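Local atomic coordinates of Proline/betaine transporter, RALF (Rickettsia prowazekii str. Madrid E, PDB entry 4D7R), a protein that probably acts as a guanine-nucleotide exchange factor, built here as an engineered chimera of a Rickettsia Sec7 domain and a Legionella RalF capping domain. Residues Leu172-Ile177 / Ser310-Gly315; Thr165-Thr170 / Leu278-Gly283; Tyr112-Arg117 / Glu214-Lys219. All blocks are in the same frame, centred on the assembly; numbering follows the deposited sequence.

Overall arrangement
Contacts 1 and 2 join the Sec7 and capping parts, fused by engineering from two organisms; contact 3 lies within the all-helical Sec7 part. Helix 155-173 links the first two: its C-terminal half packs on helix 276-282 in contact 2, and its end and following turn meet helix 311-314 in contact 1, the centres about 9 Å apart. Both lie on the second conserved Sec7 motif, in relatives part of the Arf-binding groove. Phe-314 also sets its ring edge-to-face with Phe-281. Contact 3, centred about 14 Å from contact 2, meets it where Asn-169 OD1 probably accepts from Phe-218 N at 3.0 Å. The centres of contacts 1 and 3 are about 17 Å apart, yet His-173 packs on Pro-217.

Contact 1 (Leu172-Ile177 / Ser310-Gly315); sequences LHNPSI and SKWLFG
Trp-312 of the short capping-domain helix 311-314 lays its indole over the backbone of His-173 and Asn-174, where Sec7 helix 155-173 ends and a type I turn from Asn-174 to Ile-177 begins. This Leu-172 to Pro-175 sequence belongs to the second conserved motif of Sec7 domains, which in relatives lines the groove for the Arf substrate; here a Rickettsia turn faces a Legionella tryptophan in an engineered pairing. With its CG anti to the backbone N (chi1 -177°), Trp-312 brings one indole face against the start of the turn. Asn-174 CA makes a CH-pi contact, lying 3.8 Å from the centroid of the five-membered ring and almost on its normal. The same face receives the carbonyl oxygen of His-173, 3.5 Å from Trp-312 CE2, while Leu-313 CD2 lies over the opposite face. His-173 CB touches the far end of the indole at CH2 (3.6 Å), but its imidazole turns away, its NE2 hydrogen-bonded to Ile-213 O. The Asn-174 amide runs nearly parallel to the indole, the planes 14° apart, with the two side chains pointing in opposite directions. Its ND2 passes Trp-312 CB at 3.5 Å on the way to a hydrogen bond with Ile-308 O. Its OD1 accepts from Ser-176 N at 3.0 Å, making an Asx turn, although the donor stands above the carbonyl plane. Both ends of the amide are thus held, which fixes its rotation beside the tryptophan. Pro-175 CD comes obliquely to Trp-312 CD1, 3.7 Å away. Farther along the turn, the chain of Lys-311, extended beyond CG, brings Lys-311 CE to 3.2 Å from Ser-176 OG.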
loop_
_atom_site.group_PDB
_atom_site.type_symbol
_atom_site.label_atom_id
_atom_site.label_comp_id
_atom_site.label_asym_id
_atom_site.label_seq_id
_atom_site.Cartn_x
_atom_site.Cartn_y
_atom_site.Cartn_z
ATOM N N LEU A 172 -14.231 -10.633 13.259
ATOM C CA LEU A 172 -14.343 -10.996 14.687
ATOM C C LEU A 172 -14.086 -9.853 15.668
ATOM O O LEU A 172 -14.618 -9.880 16.776
ATOM C CB LEU A 172 -13.439 -12.201 15.037
ATOM C CG LEU A 172 -13.687 -13.487 14.255
ATOM C CD1 LEU A 172 -12.920 -14.656 14.890
ATOM C CD2 LEU A 172 -15.184 -13.827 14.203
ATOM N N HIS A 173 -13.347 -8.840 15.260
ATOM C CA HIS A 173 -13.016 -7.790 16.189
ATOM C C HIS A 173 -13.582 -6.390 15.893
ATOM O O HIS A 173 -13.357 -5.481 16.640
ATOM C CB HIS A 173 -11.533 -7.743 16.377
ATOM C CG HIS A 173 -10.991 -8.989 16.988
ATOM N ND1 HIS A 173 -11.233 -9.329 18.282
ATOM C CD2 HIS A 173 -10.252 -9.989 16.471
ATOM C CE1 HIS A 173 -10.649 -10.475 18.552
ATOM N NE2 HIS A 173 -10.040 -10.894 17.467
ATOM N N ASN A 174 -14.255 -6.255 14.768
ATOM C CA ASN A 174 -14.881 -4.986 14.434
ATOM C C ASN A 174 -16.207 -4.914 15.225
ATOM O O ASN A 174 -17.075 -5.754 15.002
ATOM C CB ASN A 174 -15.099 -4.879 12.915
ATOM C CG ASN A 174 -15.816 -3.644 12.449
ATOM O OD1 ASN A 174 -16.385 -2.886 13.224
ATOM N ND2 ASN A 174 -15.831 -3.445 11.145
ATOM N N PRO A 175 -16.372 -3.957 16.183
ATOM C CA PRO A 175 -17.610 -3.931 16.984
ATOM C C PRO A 175 -18.899 -3.643 16.225
ATOM O O PRO A 175 -19.977 -3.993 16.704
ATOM C CB PRO A 175 -17.324 -2.895 18.087
ATOM C CG PRO A 175 -15.860 -2.588 17.994
ATOM C CD PRO A 175 -15.450 -2.872 16.584
ATOM N N SER A 176 -18.797 -3.047 15.036
ATOM C CA SER A 176 -19.947 -2.728 14.181
ATOM C C SER A 176 -20.558 -3.995 13.589
ATOM O O SER A 176 -21.642 -3.943 13.020
ATOM C CB SER A 176 -19.544 -1.751 13.084
ATOM O OG SER A 176 -19.044 -0.552 13.655
ATOM N N ILE A 177 -19.847 -5.096 13.773
ATOM C CA ILE A 177 -20.303 -6.407 13.391
ATOM C C ILE A 177 -20.725 -7.112 14.680
ATOM O O ILE A 177 -19.943 -7.615 15.400
ATOM C CB ILE A 177 -19.232 -7.150 12.583
ATOM C CG1 ILE A 177 -18.961 -6.378 11.303
ATOM C CG2 ILE A 177 -19.706 -8.515 12.204
ATOM C CD1 ILE A 177 -17.742 -6.788 10.573
ATOM N N SER A 310 -14.249 -1.849 6.472
ATOM C CA SER A 310 -13.051 -1.033 6.352
ATOM C C SER A 310 -12.902 0.021 7.420
ATOM O O SER A 310 -11.775 0.299 7.822
ATOM C CB SER A 310 -12.981 -0.366 4.985
ATOM O OG SER A 310 -13.932 0.678 4.891
ATOM N N LYS A 311 -14.024 0.606 7.871
ATOM C CA LYS A 311 -14.018 1.704 8.845
ATOM C C LYS A 311 -13.310 1.406 10.172
ATOM O O LYS A 311 -12.718 2.311 10.780
ATOM C CB LYS A 311 -15.416 2.299 9.037
ATOM C CG LYS A 311 -16.387 1.363 9.751
ATOM C CD LYS A 311 -17.677 2.073 10.099
ATOM C CE LYS A 311 -18.487 1.231 11.062
ATOM N NZ LYS A 311 -19.839 1.786 11.284
ATOM N N TRP A 312 -13.331 0.129 10.594
ATOM C CA TRP A 312 -12.689 -0.305 11.830
ATOM C C TRP A 312 -11.184 0.046 11.847
ATOM O O TRP A 312 -10.655 0.436 12.887
ATOM C CB TRP A 312 -12.877 -1.825 12.012
ATOM C CG TRP A 312 -12.307 -2.325 13.299
ATOM C CD1 TRP A 312 -12.550 -1.830 14.548
ATOM C CD2 TRP A 312 -11.365 -3.384 13.462
ATOM N NE1 TRP A 312 -11.817 -2.523 15.481
ATOM C CE2 TRP A 312 -11.079 -3.483 14.843
ATOM C CE3 TRP A 312 -10.776 -4.306 12.585
ATOM C CZ2 TRP A 312 -10.203 -4.436 15.360
ATOM C CZ3 TRP A 312 -9.881 -5.238 13.099
ATOM C CH2 TRP A 312 -9.606 -5.300 14.469
ATOM N N LEU A 313 -10.516 -0.063 10.693
ATOM C CA LEU A 313 -9.074 0.163 10.557
ATOM C C LEU A 313 -8.695 1.363 9.706
ATOM O O LEU A 313 -7.574 1.873 9.833
ATOM C CB LEU A 313 -8.419 -1.100 9.979
ATOM C CG LEU A 313 -8.494 -2.347 10.878
ATOM C CD1 LEU A 313 -8.111 -3.577 10.120
ATOM C CD2 LEU A 313 -7.578 -2.217 12.101
ATOM N N PHE A 314 -9.599 1.791 8.819
ATOM C CA PHE A 314 -9.277 2.864 7.892
ATOM C C PHE A 314 -10.104 4.128 7.994
ATOM O O PHE A 314 -9.969 5.009 7.158
ATOM C CB PHE A 314 -9.179 2.310 6.460
ATOM C CG PHE A 314 -8.114 1.250 6.300
ATOM C CD1 PHE A 314 -6.797 1.600 6.012
ATOM C CD2 PHE A 314 -8.419 -0.093 6.459
ATOM C CE1 PHE A 314 -5.815 0.621 5.891
ATOM C CE2 PHE A 314 -7.434 -1.074 6.331
ATOM C CZ PHE A 314 -6.145 -0.712 6.032
ATOM N N GLY A 315 -10.889 4.244 9.055
ATOM C CA GLY A 315 -11.690 5.437 9.310
ATOM C C GLY A 315 -13.017 5.474 8.583
ATOM O O GLY A 315 -13.290 4.649 7.692
#

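Contact 2 (Thr165-Thr170 / Leu278-Gly283); sequences TIMLNT and LSFFTG
The helical part of the second conserved Sec7 motif, which in relatives borders the Arf-binding groove, here packs on the capping part of the chimera: Ile-166, Met-167 and Thr-170 of helix 155-173 gather round Phe-281 and Phe-280 of helix 276-282. The axes of the two short helical segments approach to 10.3 Å and run in broadly the same direction, 35° apart. Because this pairs Rickettsia with Legionella residues, the fit is that of the construct. Phe-281 and Met-167 contribute the largest shares. The CG of Phe-281 lies anti to the backbone N (chi1 -173°), which swings the ring across to the Sec7 helix. Ile-166 lays its CG2 methyl over one face of that ring, 3.7 Å from the centroid and displaced toward the CE1-CZ rim, a CH-pi contact. Thr-170 OG1 approaches the same ring at its edge, near the plane, 3.9 Å from CE1. Met-167, bent at both chi2 and chi3, curls toward the capping helix and splits its tip between two phenylalanines. Its SD lies 3.8 Å from Phe-281 CB and 5.3 Å from the ring centroid, an oblique Met-aromatic contact. Its CE methyl rests on Phe-280 CB (3.7 Å), so the contact is with the root of that side chain, while its ring leads away. One water bridges the polar margin: it accepts from Thr-170 OG1 at 2.7 Å and donates to Phe-281 O at 3.0 Å. Thr-170 is buried, and this water satisfies its hydroxyl donor without a direct bond between the helices. Val-136 of helix 129-146 adjoins Ile-166, Trp-312 and Leu-313 of helix 311-314 pack on Thr-170, and beyond Gly-283 the capping chain enters strand 284-292 of the antiparallel sheet.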
loop_
_atom_site.group_PDB
_atom_site.type_symbol
_atom_site.label_atom_id
_atom_site.label_comp_id
_atom_site.label_asym_id
_atom_site.label_seq_id
_atom_site.Cartn_x
_atom_site.Cartn_y
_atom_site.Cartn_z
ATOM N N THR A 165 -7.862 -14.774 6.462
ATOM C CA THR A 165 -7.518 -14.680 7.891
ATOM C C THR A 165 -7.543 -13.212 8.303
ATOM O O THR A 165 -8.032 -12.877 9.381
ATOM C CB THR A 165 -6.147 -15.348 8.165
ATOM O OG1 THR A 165 -6.207 -16.722 7.827
ATOM C CG2 THR A 165 -5.717 -15.232 9.616
ATOM N N ILE A 166 -6.978 -12.346 7.450
ATOM C CA ILE A 166 -6.953 -10.893 7.672
ATOM C C ILE A 166 -8.410 -10.356 7.710
ATOM O O ILE A 166 -8.755 -9.585 8.597
ATOM C CB ILE A 166 -6.072 -10.212 6.581
ATOM C CG1 ILE A 166 -4.570 -10.513 6.827
ATOM C CG2 ILE A 166 -6.333 -8.723 6.554
ATOM C CD1 ILE A 166 -3.646 -10.237 5.673
ATOM N N MET A 167 -9.272 -10.824 6.801
ATOM C CA MET A 167 -10.674 -10.402 6.791
ATOM C C MET A 167 -11.417 -10.992 8.002
ATOM O O MET A 167 -12.275 -10.314 8.572
ATOM C CB MET A 167 -11.369 -10.815 5.479
ATOM C CG MET A 167 -11.200 -9.806 4.342
ATOM S SD MET A 167 -11.652 -8.080 4.738
ATOM C CE MET A 167 -13.347 -8.257 5.386
ATOM N N LEU A 168 -11.027 -12.232 8.431
ATOM C CA LEU A 168 -11.632 -12.899 9.596
ATOM C C LEU A 168 -11.325 -12.044 10.838
ATOM O O LEU A 168 -12.221 -11.823 11.654
ATOM C CB LEU A 168 -11.088 -14.328 9.774
ATOM C CG LEU A 168 -11.629 -15.047 11.026
ATOM C CD1 LEU A 168 -13.171 -15.244 10.953
ATOM C CD2 LEU A 168 -10.853 -16.304 11.307
ATOM N N ASN A 169 -10.082 -11.533 10.934
ATOM C CA ASN A 169 -9.638 -10.629 12.028
ATOM C C ASN A 169 -10.550 -9.389 12.129
ATOM O O ASN A 169 -11.061 -9.080 13.213
ATOM C CB ASN A 169 -8.193 -10.215 11.805
ATOM C CG ASN A 169 -7.700 -9.308 12.890
ATOM O OD1 ASN A 169 -7.600 -9.701 14.055
ATOM N ND2 ASN A 169 -7.431 -8.065 12.531
ATOM N N THR A 170 -10.806 -8.723 10.994
ATOM C CA THR A 170 -11.740 -7.578 10.952
ATOM C C THR A 170 -13.140 -8.019 11.380
ATOM O O THR A 170 -13.750 -7.365 12.227
ATOM C CB THR A 170 -11.776 -6.946 9.534
ATOM O OG1 THR A 170 -10.592 -6.195 9.345
ATOM C CG2 THR A 170 -12.990 -6.036 9.317
ATOM N N LEU A 278 -9.786 -6.511 -1.062
ATOM C CA LEU A 278 -9.136 -5.227 -0.769
ATOM C C LEU A 278 -10.182 -4.165 -0.584
ATOM O O LEU A 278 -10.019 -3.278 0.264
ATOM C CB LEU A 278 -8.136 -4.836 -1.870
ATOM C CG LEU A 278 -6.847 -5.652 -1.935
ATOM C CD1 LEU A 278 -6.014 -5.241 -3.147
ATOM C CD2 LEU A 278 -6.035 -5.505 -0.659
ATOM N N SER A 279 -11.285 -4.285 -1.329
ATOM C CA SER A 279 -12.408 -3.382 -1.184
ATOM C C SER A 279 -13.009 -3.540 0.206
ATOM O O SER A 279 -13.266 -2.605 0.820
ATOM C CB SER A 279 -13.478 -3.547 -2.270
ATOM O OG SER A 279 -13.040 -3.247 -3.528
ATOM N N PHE A 280 -13.199 -4.764 0.656
ATOM C CA PHE A 280 -13.737 -5.050 1.973
ATOM C C PHE A 280 -12.815 -4.552 3.071
ATOM O O PHE A 280 -13.221 -4.012 4.024
ATOM C CB PHE A 280 -13.930 -6.543 2.138
ATOM C CG PHE A 280 -15.194 -7.034 1.557
ATOM C CD1 PHE A 280 -15.379 -6.997 0.228
ATOM C CD2 PHE A 280 -16.203 -7.482 2.350
ATOM C CE1 PHE A 280 -16.555 -7.421 -0.333
ATOM C CE2 PHE A 280 -17.395 -7.901 1.804
ATOM C CZ PHE A 280 -17.554 -7.886 0.467
ATOM N N PHE A 281 -11.545 -4.831 2.886
ATOM C CA PHE A 281 -10.547 -4.570 3.896
ATOM C C PHE A 281 -10.244 -3.092 4.105
ATOM O O PHE A 281 -10.148 -2.675 5.201
ATOM C CB PHE A 281 -9.287 -5.376 3.615
ATOM C CG PHE A 281 -8.243 -5.309 4.691
ATOM C CD1 PHE A 281 -8.524 -5.619 5.984
ATOM C CD2 PHE A 281 -6.972 -4.934 4.390
ATOM C CE1 PHE A 281 -7.571 -5.585 6.958
ATOM C CE2 PHE A 281 -6.013 -4.844 5.367
ATOM C CZ PHE A 281 -6.315 -5.180 6.649
ATOM N N THR A 282 -10.141 -2.336 3.022
ATOM C CA THR A 282 -9.685 -0.950 3.095
ATOM C C THR A 282 -10.630 0.060 2.508
ATOM O O THR A 282 -10.385 1.244 2.685
ATOM C CB THR A 282 -8.348 -0.775 2.303
ATOM O OG1 THR A 282 -8.617 -1.007 0.940
ATOM C CG2 THR A 282 -7.221 -1.718 2.734
ATOM N N GLY A 283 -11.675 -0.386 1.807
ATOM C CA GLY A 283 -12.590 0.521 1.128
ATOM C C GLY A 283 -12.102 0.857 -0.271
ATOM O O GLY A 283 -12.703 1.691 -0.957
HETATM O O HOH W 1 -10.919 -3.984 7.798
#

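Contact 3 (Tyr112-Arg117 / Glu214-Lys219); sequences YLESLR and EAKPFK
Arg-117 of helix 112-121 stretches across to the chain that leaves helix 203-215, where it bonds the carbonyls of Lys-216 and Pro-217 and packs on Phe-218. From CB the chain leaves with CG anti to the carbonyl carbon (chi1 -72°), and CG then passes Phe-218 CD1 at 4.0 Å. Extended through CD to NE, it passes the ammonium end of Lys-216, whose NZ is 3.8 Å from NE. These like charges would be expected to disfavour each other, and Glu-114 OE2, 4.1 Å from the same NZ, may offset this although it is too distant for a salt bridge. At the guanidinium, Lys-216 CD sits over one face, 3.6 Å from NH1. The two end nitrogens grip one carbonyl oxygen: NH2 donates to Lys-216 O at 2.8 Å with a fairly straight N-H...O angle of 160°, and NH1 reaches that atom at 3.2 Å. NH1 also donates to Pro-217 O (3.1 Å), so one edge of the group is spent on two successive carbonyls just past the end of helix 203-215. Both oxygens lie close to the guanidinium plane, but NH1 stands well above each carbonyl plane. This is helix-to-loop packing within the all-helical Sec7 fold, where Arg-117 bonds the chain segment that follows helix 203-215 and leads toward the capping part. One water accepts from both Arg-117 NH1 and Lys-219 N; a second donates to Arg-117 O and Lys-219 O. Alongside the aliphatic part of Arg-117, the Phe-218 ring is inclined 56° to the guanidinium and runs into the leucines of the helix, its CZ touching Leu-116 CD2 at 3.6 Å and also meeting Leu-113 CD1. Ile-213 packs on the Phe-218 side chain.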
loop_
_atom_site.group_PDB
_atom_site.type_symbol
_atom_site.label_atom_id
_atom_site.label_comp_id
_atom_site.label_asym_id
_atom_site.label_seq_id
_atom_site.Cartn_x
_atom_site.Cartn_y
_atom_site.Cartn_z
ATOM N N TYR A 112 1.520 -21.476 11.144
ATOM C CA TYR A 112 1.106 -20.540 10.112
ATOM C C TYR A 112 0.756 -19.164 10.672
ATOM O O TYR A 112 1.328 -18.167 10.225
ATOM C CB TYR A 112 -0.075 -21.089 9.302
ATOM C CG TYR A 112 -0.561 -20.109 8.260
ATOM C CD1 TYR A 112 0.079 -19.996 7.033
ATOM C CD2 TYR A 112 -1.648 -19.271 8.513
ATOM C CE1 TYR A 112 -0.381 -19.122 6.059
ATOM C CE2 TYR A 112 -2.094 -18.365 7.559
ATOM C CZ TYR A 112 -1.462 -18.304 6.330
ATOM O OH TYR A 112 -1.881 -17.423 5.385
ATOM N N LEU A 113 -0.145 -19.118 11.619
ATOM C CA LEU A 113 -0.560 -17.837 12.122
ATOM C C LEU A 113 0.566 -17.051 12.869
ATOM O O LEU A 113 0.696 -15.868 12.733
ATOM C CB LEU A 113 -1.774 -17.989 13.000
ATOM C CG LEU A 113 -2.366 -16.709 13.465
ATOM C CD1 LEU A 113 -2.866 -15.919 12.276
ATOM C CD2 LEU A 113 -3.531 -17.020 14.366
ATOM N N GLU A 114 1.364 -17.755 13.638
ATOM C CA GLU A 114 2.497 -17.127 14.319
ATOM C C GLU A 114 3.442 -16.511 13.291
ATOM O O GLU A 114 3.910 -15.387 13.474
ATOM C CB GLU A 114 3.228 -18.157 15.195
ATOM C CG GLU A 114 2.705 -18.156 16.627
ATOM C CD GLU A 114 3.208 -17.019 17.501
ATOM O OE1 GLU A 114 4.366 -17.107 17.973
ATOM O OE2 GLU A 114 2.454 -16.041 17.714
ATOM N N SER A 115 3.669 -17.226 12.192
ATOM C CA SER A 115 4.517 -16.758 11.089
ATOM C C SER A 115 3.916 -15.487 10.462
ATOM O O SER A 115 4.641 -14.516 10.242
ATOM C CB SER A 115 4.649 -17.855 10.045
ATOM O OG SER A 115 5.394 -18.932 10.581
ATOM N N LEU A 116 2.586 -15.481 10.211
ATOM C CA LEU A 116 1.916 -14.298 9.626
ATOM C C LEU A 116 1.981 -13.078 10.543
ATOM O O LEU A 116 2.361 -11.989 10.083
ATOM C CB LEU A 116 0.481 -14.643 9.183
ATOM C CG LEU A 116 -0.422 -13.510 8.599
ATOM C CD1 LEU A 116 0.217 -12.848 7.364
ATOM C CD2 LEU A 116 -1.734 -14.058 8.176
ATOM N N ARG A 117 1.711 -13.277 11.854
ATOM C CA ARG A 117 1.842 -12.233 12.880
ATOM C C ARG A 117 3.248 -11.623 12.888
ATOM O O ARG A 117 3.385 -10.400 12.855
ATOM C CB ARG A 117 1.572 -12.809 14.279
ATOM C CG ARG A 117 0.137 -13.156 14.569
ATOM C CD ARG A 117 0.023 -13.468 16.048
ATOM N NE ARG A 117 -1.226 -14.152 16.385
ATOM C CZ ARG A 117 -2.370 -13.533 16.641
ATOM N NH1 ARG A 117 -2.449 -12.206 16.564
ATOM N NH2 ARG A 117 -3.442 -14.227 16.969
ATOM N N GLU A 214 -9.551 -15.240 16.999
ATOM C CA GLU A 214 -10.642 -14.869 17.898
ATOM C C GLU A 214 -10.084 -14.397 19.250
ATOM O O GLU A 214 -10.467 -13.325 19.727
ATOM C CB GLU A 214 -11.628 -16.025 18.070
ATOM C CG GLU A 214 -12.734 -15.758 19.079
ATOM C CD GLU A 214 -13.655 -16.943 19.245
ATOM O OE1 GLU A 214 -13.178 -18.010 19.695
ATOM O OE2 GLU A 214 -14.846 -16.817 18.888
ATOM N N ALA A 215 -9.156 -15.174 19.840
ATOM C CA ALA A 215 -8.573 -14.868 21.148
ATOM C C ALA A 215 -7.608 -13.695 21.148
ATOM O O ALA A 215 -7.468 -13.014 22.172
ATOM C CB ALA A 215 -7.895 -16.101 21.712
ATOM N N LYS A 216 -6.917 -13.462 20.020
ATOM C CA LYS A 216 -5.925 -12.408 19.946
ATOM C C LYS A 216 -5.940 -11.773 18.555
ATOM O O LYS A 216 -5.485 -12.418 17.603
ATOM C CB LYS A 216 -4.545 -12.999 20.278
ATOM C CG LYS A 216 -3.487 -11.979 20.696
ATOM C CD LYS A 216 -2.086 -12.333 20.167
ATOM C CE LYS A 216 -1.517 -13.641 20.691
ATOM N NZ LYS A 216 -0.206 -13.972 20.071
ATOM N N PRO A 217 -6.436 -10.551 18.396
ATOM C CA PRO A 217 -6.443 -9.966 17.060
ATOM C C PRO A 217 -5.040 -9.718 16.553
ATOM O O PRO A 217 -4.162 -9.788 17.310
ATOM C CB PRO A 217 -7.115 -8.622 17.259
ATOM C CG PRO A 217 -6.934 -8.279 18.697
ATOM C CD PRO A 217 -6.945 -9.590 19.395
ATOM N N PHE A 218 -4.876 -9.384 15.297
ATOM C CA PHE A 218 -3.550 -9.035 14.796
ATOM C C PHE A 218 -3.146 -7.679 15.393
ATOM O O PHE A 218 -4.009 -6.821 15.630
ATOM C CB PHE A 218 -3.588 -8.869 13.258
ATOM C CG PHE A 218 -3.573 -10.135 12.438
ATOM C CD1 PHE A 218 -2.478 -10.986 12.467
ATOM C CD2 PHE A 218 -4.613 -10.427 11.562
ATOM C CE1 PHE A 218 -2.456 -12.154 11.697
ATOM C CE2 PHE A 218 -4.586 -11.587 10.784
ATOM C CZ PHE A 218 -3.504 -12.440 10.850
ATOM N N LYS A 219 -1.834 -7.498 15.619
ATOM C CA LYS A 219 -1.218 -6.216 15.949
ATOM C C LYS A 219 -0.899 -5.648 14.553
ATOM O O LYS A 219 -0.039 -6.204 13.841
ATOM C CB LYS A 219 0.075 -6.393 16.776
ATOM C CG LYS A 219 -0.138 -6.863 18.229
ATOM C CD LYS A 219 -0.888 -5.849 19.126
ATOM C CE LYS A 219 -0.073 -4.645 19.551
ATOM N NZ LYS A 219 -0.899 -3.661 20.305
HETATM O O HOH W 2 -0.209 -9.971 15.812
HETATM O O HOH W 3 0.816 -9.062 13.486
#